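Local coordinates for autoinducer 2 sensor kinase/phosphatase luxQ (PDB 3C38), which senses the quorum-sensing signal AI-2 through its periplasmic partner LuxP, switching from histidine kinase to phosphatase in the phosphorelay to LuxU and LuxO, at residues S27-L32 and G219-E224. Sequence-based numbering, arbitrary orientation.
Sequences SLIQSL and GQTFLE
Helix segment 27-32 runs roughly along strand segment 219-224, the two axes inclined by 36° and 8.6 Å apart at their closest, with the backbones drawing nearest where Gln30 stands opposite Leu223. Gln30 carries the contact as a worked case of a side-chain amide that pairs with a strand backbone. Its CG lies anti to the backbone N (chi1 177°), and the bend at chi2 carries CD toward the strand; the carboxamide there meets both the N-H and the C=O of Glu224. The Glu224 N-H points almost straight at Gln30 OE1 (N to OE1 2.8 Å, 171° at the hydrogen), while Gln30 NE2 gives a more bent bond to Glu224 O at 3.0 Å. Both donors sit somewhat out of the plane of the carbonyl they meet. A water donates to Gln30 OE1 and also to Phe222 O, which carries the link back to two residues before Glu224, and NE2 has a further partner in Asp34, one turn on in helix 22-47.

Beside these bonds, buried side chains meet at van der Waals distance. Ile29 CG2 meets Leu223 CD2 at 4.1 Å, the side chains crossing at about a right angle, and Ile29 CD1 lies equally far from Thr221 OG1, a hydroxyl hydrogen-bonded to Ser26.

Strand 216-225 is an outermost strand of the four-stranded sheet, paired within it to strand 228-239. In this periplasmic sensor domain of the Cache clan, the Gln30 amide therefore satisfies edge-strand backbone groups much as a neighbouring strand would, tying the long N-terminal helix to the sheet through two directional bonds beside a buried patch of Ile29, Thr221 and Leu223.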
ATOM      1  N   SER A  27      17.232  -7.620   4.491  1.00 46.53           N
ATOM      2  CA  SER A  27      17.670  -6.448   3.746  1.00 45.06           C
ATOM      3  C   SER A  27      17.018  -6.450   2.372  1.00 42.35           C
ATOM      4  O   SER A  27      16.519  -5.423   1.904  1.00 41.35           O
ATOM      5  CB  SER A  27      19.199  -6.463   3.603  1.00 47.28           C
ATOM      6  OG  SER A  27      19.644  -5.421   2.749  1.00 50.85           O
ATOM      7  N   LEU A  28      17.032  -7.615   1.735  1.00 37.78           N
ATOM      8  CA  LEU A  28      16.445  -7.777   0.421  1.00 35.92           C
ATOM      9  C   LEU A  28      14.928  -7.570   0.469  1.00 34.47           C
ATOM     10  O   LEU A  28      14.357  -6.869  -0.371  1.00 34.02           O
ATOM     11  CB  LEU A  28      16.780  -9.172  -0.117  1.00 37.91           C
ATOM     12  CG  LEU A  28      16.042  -9.678  -1.365  1.00 38.93           C
ATOM     13  CD1 LEU A  28      16.201  -8.699  -2.538  1.00 39.52           C
ATOM     14  CD2 LEU A  28      16.600 -11.055  -1.729  1.00 39.23           C
ATOM     15  N   ILE A  29      14.279  -8.173   1.459  1.00 33.47           N
ATOM     16  CA  ILE A  29      12.832  -8.046   1.599  1.00 32.44           C
ATOM     17  C   ILE A  29      12.429  -6.578   1.684  1.00 32.67           C
ATOM     18  O   ILE A  29      11.469  -6.135   1.027  1.00 29.49           O
ATOM     19  CB  ILE A  29      12.336  -8.830   2.832  1.00 30.36           C
ATOM     20  CG1 ILE A  29      12.445 -10.333   2.531  1.00 30.29           C
ATOM     21  CG2 ILE A  29      10.907  -8.437   3.175  1.00 27.65           C
ATOM     22  CD1 ILE A  29      12.266 -11.247   3.724  1.00 27.30           C
ATOM     23  N   GLN A  30      13.189  -5.827   2.476  1.00 33.82           N
ATOM     24  CA  GLN A  30      12.952  -4.403   2.661  1.00 34.52           C
ATOM     25  C   GLN A  30      13.099  -3.644   1.345  1.00 35.14           C
ATOM     26  O   GLN A  30      12.312  -2.737   1.057  1.00 34.69           O
ATOM     27  CB  GLN A  30      13.939  -3.829   3.684  1.00 36.06           C
ATOM     28  CG  GLN A  30      13.820  -2.327   3.903  1.00 33.03           C
ATOM     29  CD  GLN A  30      12.513  -1.930   4.547  1.00 33.57           C
ATOM     30  OE1 GLN A  30      12.165  -2.420   5.618  1.00 34.00           O
ATOM     31  NE2 GLN A  30      11.778  -1.037   3.898  1.00 32.98           N
ATOM     32  N   SER A  31      14.100  -4.016   0.550  1.00 33.99           N
ATOM     33  CA  SER A  31      14.331  -3.332  -0.722  1.00 36.63           C
ATOM     34  C   SER A  31      13.217  -3.649  -1.704  1.00 34.31           C
ATOM     35  O   SER A  31      12.775  -2.778  -2.460  1.00 34.02           O
ATOM     36  CB  SER A  31      15.690  -3.721  -1.328  1.00 36.39           C
ATOM     37  OG  SER A  31      15.681  -5.044  -1.832  1.00 41.50           O
ATOM     38  N   LEU A  32      12.769  -4.900  -1.698  1.00 34.01           N
ATOM     39  CA  LEU A  32      11.687  -5.289  -2.576  1.00 31.34           C
ATOM     40  C   LEU A  32      10.453  -4.482  -2.175  1.00 29.71           C
ATOM     41  O   LEU A  32       9.731  -3.978  -3.035  1.00 30.39           O
ATOM     42  CB  LEU A  32      11.458  -6.796  -2.480  1.00 32.94           C
ATOM     43  CG  LEU A  32      12.539  -7.567  -3.263  1.00 36.59           C
ATOM     44  CD1 LEU A  32      12.463  -9.058  -2.955  1.00 35.66           C
ATOM     45  CD2 LEU A  32      12.341  -7.328  -4.775  1.00 36.82           C
ATOM     46  N   GLY A 219      12.458 -16.557   9.441  1.00 43.78           N
ATOM     47  CA  GLY A 219      13.042 -15.254   9.682  1.00 41.68           C
ATOM     48  C   GLY A 219      11.947 -14.227   9.910  1.00 40.17           C
ATOM     49  O   GLY A 219      10.799 -14.439   9.517  1.00 40.70           O
ATOM     50  N   GLN A 220      12.299 -13.126  10.568  1.00 38.67           N
ATOM     51  CA  GLN A 220      11.362 -12.042  10.833  1.00 38.12           C
ATOM     52  C   GLN A 220      11.954 -10.737  10.333  1.00 37.54           C
ATOM     53  O   GLN A 220      13.139 -10.470  10.531  1.00 36.29           O
ATOM     54  CB  GLN A 220      11.074 -11.918  12.329  1.00 39.78           C
ATOM     55  CG  GLN A 220      10.006 -12.850  12.832  1.00 43.44           C
ATOM     56  CD  GLN A 220       9.721 -12.673  14.312  1.00 46.43           C
ATOM     57  OE1 GLN A 220       9.337 -11.588  14.761  1.00 47.64           O
ATOM     58  NE2 GLN A 220       9.904 -13.742  15.080  1.00 46.96           N
ATOM     59  N   THR A 221      11.131  -9.930   9.671  1.00 35.90           N
ATOM     60  CA  THR A 221      11.587  -8.648   9.156  1.00 34.59           C
ATOM     61  C   THR A 221      10.534  -7.579   9.366  1.00 33.96           C
ATOM     62  O   THR A 221       9.453  -7.643   8.778  1.00 32.56           O
ATOM     63  CB  THR A 221      11.894  -8.693   7.644  1.00 34.62           C
ATOM     64  OG1 THR A 221      12.965  -9.606   7.393  1.00 34.43           O
ATOM     65  CG2 THR A 221      12.306  -7.308   7.149  1.00 34.98           C
ATOM     66  N   PHE A 222      10.838  -6.606  10.218  1.00 31.81           N
ATOM     67  CA  PHE A 222       9.899  -5.526  10.443  1.00 32.07           C
ATOM     68  C   PHE A 222      10.224  -4.465   9.410  1.00 31.75           C
ATOM     69  O   PHE A 222      11.340  -3.955   9.351  1.00 33.10           O
ATOM     70  CB  PHE A 222      10.016  -5.000  11.872  1.00 36.50           C
ATOM     71  CG  PHE A 222       9.357  -5.892  12.886  1.00 36.86           C
ATOM     72  CD1 PHE A 222       9.990  -7.048  13.333  1.00 38.96           C
ATOM     73  CD2 PHE A 222       8.071  -5.610  13.345  1.00 36.81           C
ATOM     74  CE1 PHE A 222       9.346  -7.923  14.231  1.00 40.67           C
ATOM     75  CE2 PHE A 222       7.417  -6.469  14.237  1.00 37.74           C
ATOM     76  CZ  PHE A 222       8.056  -7.629  14.681  1.00 38.07           C
ATOM     77  N   LEU A 223       9.245  -4.176   8.563  1.00 29.48           N
ATOM     78  CA  LEU A 223       9.405  -3.210   7.483  1.00 29.79           C
ATOM     79  C   LEU A 223       9.475  -1.749   7.919  1.00 29.20           C
ATOM     80  O   LEU A 223       8.727  -1.297   8.794  1.00 26.71           O
ATOM     81  CB  LEU A 223       8.250  -3.359   6.471  1.00 25.42           C
ATOM     82  CG  LEU A 223       8.069  -4.741   5.825  1.00 24.91           C
ATOM     83  CD1 LEU A 223       6.829  -4.755   4.936  1.00 22.68           C
ATOM     84  CD2 LEU A 223       9.325  -5.090   5.033  1.00 24.06           C
ATOM     85  N   GLU A 224      10.380  -1.012   7.292  1.00 31.25           N
ATOM     86  CA  GLU A 224      10.487   0.415   7.567  1.00 34.19           C
ATOM     87  C   GLU A 224       9.712   1.109   6.445  1.00 34.47           C
ATOM     88  O   GLU A 224       9.709   0.649   5.302  1.00 32.49           O
ATOM     89  CB  GLU A 224      11.943   0.886   7.530  1.00 33.87           C
ATOM     90  CG  GLU A 224      12.852   0.222   8.538  1.00 38.08           C
ATOM     91  CD  GLU A 224      14.208   0.902   8.630  1.00 40.94           C
ATOM     92  OE1 GLU A 224      14.727   1.366   7.588  1.00 41.87           O
ATOM     93  OE2 GLU A 224      14.761   0.960   9.747  1.00 44.47           O
TER
HETATM   94  O   HOH W   1      13.629  -3.407   7.657  1.00 57.95           O